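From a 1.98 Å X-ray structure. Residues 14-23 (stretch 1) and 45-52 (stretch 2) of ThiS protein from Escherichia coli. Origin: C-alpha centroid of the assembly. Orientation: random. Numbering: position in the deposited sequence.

Stretch 1 14-23: AGQTVHELLE
Stretch 2 45-52: QWAQHIVQ

The contact joins the start of a helix to an irregular segment through backbone polar bonds, alongside an apolar cluster. Register is set by a single beta bridge, Thr17 with Ile50, CA to CA 4.2 Å, with residues paired in antiparallel order (Gln16 with Val51, Val18 with His49).

Three backbone hydrogen bonds fix the docking. Val51 N donates to Gln16 O (2.9 Å, nearly linear at 170°), Val18 N to His49 O (2.8 Å, 138°), and His19 N to Trp46 O (2.9 Å, 154°). The last two use amides of the first helical turn, which have no carbonyl of a preceding turn to bond, so the second stretch supplies acceptors. CA-H...O contacts reinforce the bridge: Thr17 CA to His49 O, 3.1 Å, and Ile50 CA to Gln16 O, 3.4 Å.

To build it, keep Gln16 and Thr17 extended (phi/psi -95/149 and -91/167), start the helix at Val18 (-58/-42), turn through Trp46 (-64/-29), Ala47 (-69/-19) and Gln48 (-120/-20), closed by His49 N to Gln45 O at 2.9 Å, and run His49 to Val51 extended, near -82/130 at Ile50 and Val51. Gly15 takes positive phi (71/14), which favours glycine.

Thr17 is the N-cap. With chi1 p, its OG1 accepts from Glu20 N (3.0 Å), while Glu20 OE1 (chi1 m) accepts from Thr17 N (2.9 Å).

Among the side chains, beta-branched Val18 (t) points toward the second stretch: CG1 sits over one face of the Trp46 ring (m, chi2 -9°), 3.7 Å from Trp46 CG, while CG2 lies 3.8 Å from His49 CB and 3.9 Å from Val51 CG2 (t). Leu22 CD1 (m, t) reaches Trp46 CE3 at 3.6 Å. The contact buries 561 Å², both sides summed; Val18, Leu21, Leu22, Trp46 and Val51 are buried, their side chains needing no polar partner except Trp46 NE1, bonded elsewhere in the structure.

Water 1 links Gly15 N (2.9 Å) to Val51 O (2.7 Å); water 3 links Thr17 OG1 (2.7 Å) to Ala47 O (2.5 Å).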

# COMPACT_ATOMS: atom_id res chain seq x y z
N ALA D 14 6.83 -39.17 7.23
CA ALA D 14 5.90 -39.29 6.13
C ALA D 14 4.61 -39.83 6.79
O ALA D 14 4.65 -40.34 7.91
CB ALA D 14 6.41 -40.28 5.11
N GLY D 15 3.49 -39.72 6.08
CA GLY D 15 2.22 -40.20 6.62
C GLY D 15 1.57 -39.41 7.77
O GLY D 15 0.65 -39.95 8.39
N GLN D 16 2.02 -38.18 8.05
CA GLN D 16 1.46 -37.38 9.16
C GLN D 16 0.37 -36.42 8.72
O GLN D 16 0.40 -35.90 7.62
CB GLN D 16 2.51 -36.49 9.82
CG GLN D 16 3.60 -37.16 10.62
CD GLN D 16 4.51 -36.11 11.27
OE1 GLN D 16 5.23 -35.40 10.57
NE2 GLN D 16 4.46 -36.01 12.60
N THR D 17 -0.59 -36.14 9.61
CA THR D 17 -1.65 -35.20 9.22
C THR D 17 -1.15 -33.80 9.64
O THR D 17 -0.20 -33.68 10.39
CB THR D 17 -2.98 -35.47 9.95
OG1 THR D 17 -2.73 -35.38 11.36
CG2 THR D 17 -3.55 -36.93 9.62
N VAL D 18 -1.81 -32.77 9.16
CA VAL D 18 -1.43 -31.42 9.58
C VAL D 18 -1.53 -31.33 11.09
O VAL D 18 -0.64 -30.80 11.73
CB VAL D 18 -2.35 -30.37 8.92
CG1 VAL D 18 -2.10 -29.00 9.53
CG2 VAL D 18 -2.12 -30.41 7.42
N HIS D 19 -2.59 -31.90 11.67
CA HIS D 19 -2.76 -31.84 13.12
C HIS D 19 -1.56 -32.49 13.80
O HIS D 19 -0.98 -31.92 14.74
CB HIS D 19 -4.07 -32.57 13.56
CG HIS D 19 -4.15 -32.86 15.02
ND1 HIS D 19 -4.60 -31.94 15.95
CD2 HIS D 19 -3.76 -33.95 15.73
CE1 HIS D 19 -4.47 -32.45 17.17
NE2 HIS D 19 -3.97 -33.66 17.06
N GLU D 20 -1.17 -33.69 13.36
CA GLU D 20 -0.04 -34.34 14.04
C GLU D 20 1.26 -33.53 13.91
O GLU D 20 2.06 -33.44 14.84
CB GLU D 20 0.20 -35.75 13.46
CG GLU D 20 -1.07 -36.64 13.49
CD GLU D 20 -0.84 -38.04 12.89
OE1 GLU D 20 -0.50 -38.16 11.68
OE2 GLU D 20 -0.99 -39.03 13.64
N LEU D 21 1.47 -32.97 12.72
CA LEU D 21 2.67 -32.14 12.53
C LEU D 21 2.63 -30.91 13.46
O LEU D 21 3.64 -30.59 14.10
CB LEU D 21 2.76 -31.66 11.07
CG LEU D 21 3.95 -30.72 10.80
CD1 LEU D 21 5.22 -31.49 11.11
CD2 LEU D 21 3.97 -30.22 9.38
N LEU D 22 1.49 -30.23 13.55
CA LEU D 22 1.43 -29.02 14.41
C LEU D 22 1.68 -29.43 15.87
O LEU D 22 2.33 -28.71 16.63
CB LEU D 22 0.07 -28.29 14.24
CG LEU D 22 -0.18 -27.78 12.80
CD1 LEU D 22 -1.50 -27.03 12.72
CD2 LEU D 22 0.99 -26.85 12.37
N GLU D 23 1.19 -30.60 16.23
CA GLU D 23 1.37 -31.14 17.58
C GLU D 23 2.85 -31.40 17.84
O GLU D 23 3.38 -31.05 18.91
CB GLU D 23 0.60 -32.46 17.76
CG GLU D 23 -0.89 -32.29 17.97
CD GLU D 23 -1.22 -31.68 19.33
OE1 GLU D 23 -1.26 -32.43 20.35
OE2 GLU D 23 -1.44 -30.46 19.39
N GLN D 45 -10.13 -29.36 8.28
CA GLN D 45 -9.54 -30.52 7.59
C GLN D 45 -8.18 -30.96 8.16
O GLN D 45 -7.60 -31.98 7.72
CB GLN D 45 -9.34 -30.19 6.10
CG GLN D 45 -10.63 -30.10 5.27
CD GLN D 45 -10.43 -29.44 3.91
OE1 GLN D 45 -9.38 -29.57 3.27
NE2 GLN D 45 -11.46 -28.74 3.45
N TRP D 46 -7.66 -30.24 9.15
CA TRP D 46 -6.32 -30.58 9.62
C TRP D 46 -6.14 -31.95 10.24
O TRP D 46 -5.05 -32.49 10.16
CB TRP D 46 -5.75 -29.53 10.60
CG TRP D 46 -5.63 -28.09 10.03
CD1 TRP D 46 -5.80 -27.68 8.74
CD2 TRP D 46 -5.30 -26.91 10.77
NE1 TRP D 46 -5.60 -26.31 8.62
CE2 TRP D 46 -5.30 -25.81 9.86
CE3 TRP D 46 -5.02 -26.66 12.11
CZ2 TRP D 46 -5.02 -24.49 10.25
CZ3 TRP D 46 -4.74 -25.31 12.51
CH2 TRP D 46 -4.75 -24.27 11.57
N ALA D 47 -7.17 -32.50 10.85
CA ALA D 47 -7.06 -33.82 11.48
C ALA D 47 -6.89 -34.97 10.49
O ALA D 47 -6.45 -36.05 10.87
CB ALA D 47 -8.28 -34.09 12.38
N GLN D 48 -7.23 -34.75 9.23
CA GLN D 48 -7.10 -35.79 8.19
C GLN D 48 -6.17 -35.44 7.02
O GLN D 48 -5.70 -36.34 6.30
CB GLN D 48 -8.47 -36.10 7.61
CG GLN D 48 -9.40 -36.76 8.61
CD GLN D 48 -10.41 -37.65 7.95
OE1 GLN D 48 -11.34 -37.17 7.28
NE2 GLN D 48 -10.24 -38.98 8.10
N HIS D 49 -5.89 -34.14 6.82
CA HIS D 49 -5.02 -33.72 5.71
C HIS D 49 -3.59 -34.21 5.89
O HIS D 49 -2.89 -33.80 6.80
CB HIS D 49 -5.00 -32.20 5.60
CG HIS D 49 -4.57 -31.72 4.26
ND1 HIS D 49 -5.46 -31.42 3.25
CD2 HIS D 49 -3.33 -31.52 3.74
CE1 HIS D 49 -4.79 -31.05 2.17
NE2 HIS D 49 -3.50 -31.11 2.44
N ILE D 50 -3.15 -35.08 5.00
CA ILE D 50 -1.80 -35.63 5.03
C ILE D 50 -0.75 -34.67 4.40
O ILE D 50 -0.93 -34.14 3.31
CB ILE D 50 -1.72 -37.00 4.28
CG1 ILE D 50 -2.68 -38.00 4.92
CG2 ILE D 50 -0.27 -37.53 4.30
CD1 ILE D 50 -2.19 -38.52 6.25
N VAL D 51 0.34 -34.44 5.13
CA VAL D 51 1.39 -33.57 4.63
C VAL D 51 2.27 -34.41 3.71
O VAL D 51 2.72 -35.49 4.10
CB VAL D 51 2.20 -33.07 5.79
CG1 VAL D 51 3.39 -32.26 5.27
CG2 VAL D 51 1.28 -32.23 6.73
N GLN D 52 2.53 -33.90 2.50
CA GLN D 52 3.34 -34.61 1.49
C GLN D 52 4.73 -34.06 1.24
O GLN D 52 4.94 -32.85 1.27
CB GLN D 52 2.58 -34.62 0.19
CG GLN D 52 1.14 -34.86 0.48
CD GLN D 52 0.39 -35.56 -0.60
OE1 GLN D 52 0.34 -35.11 -1.76
NE2 GLN D 52 -0.24 -36.69 -0.23
O HOH W 1 3.43 -38.10 3.66
O HOH W 2 3.63 -36.28 6.82
O HOH W 3 -4.87 -36.13 12.84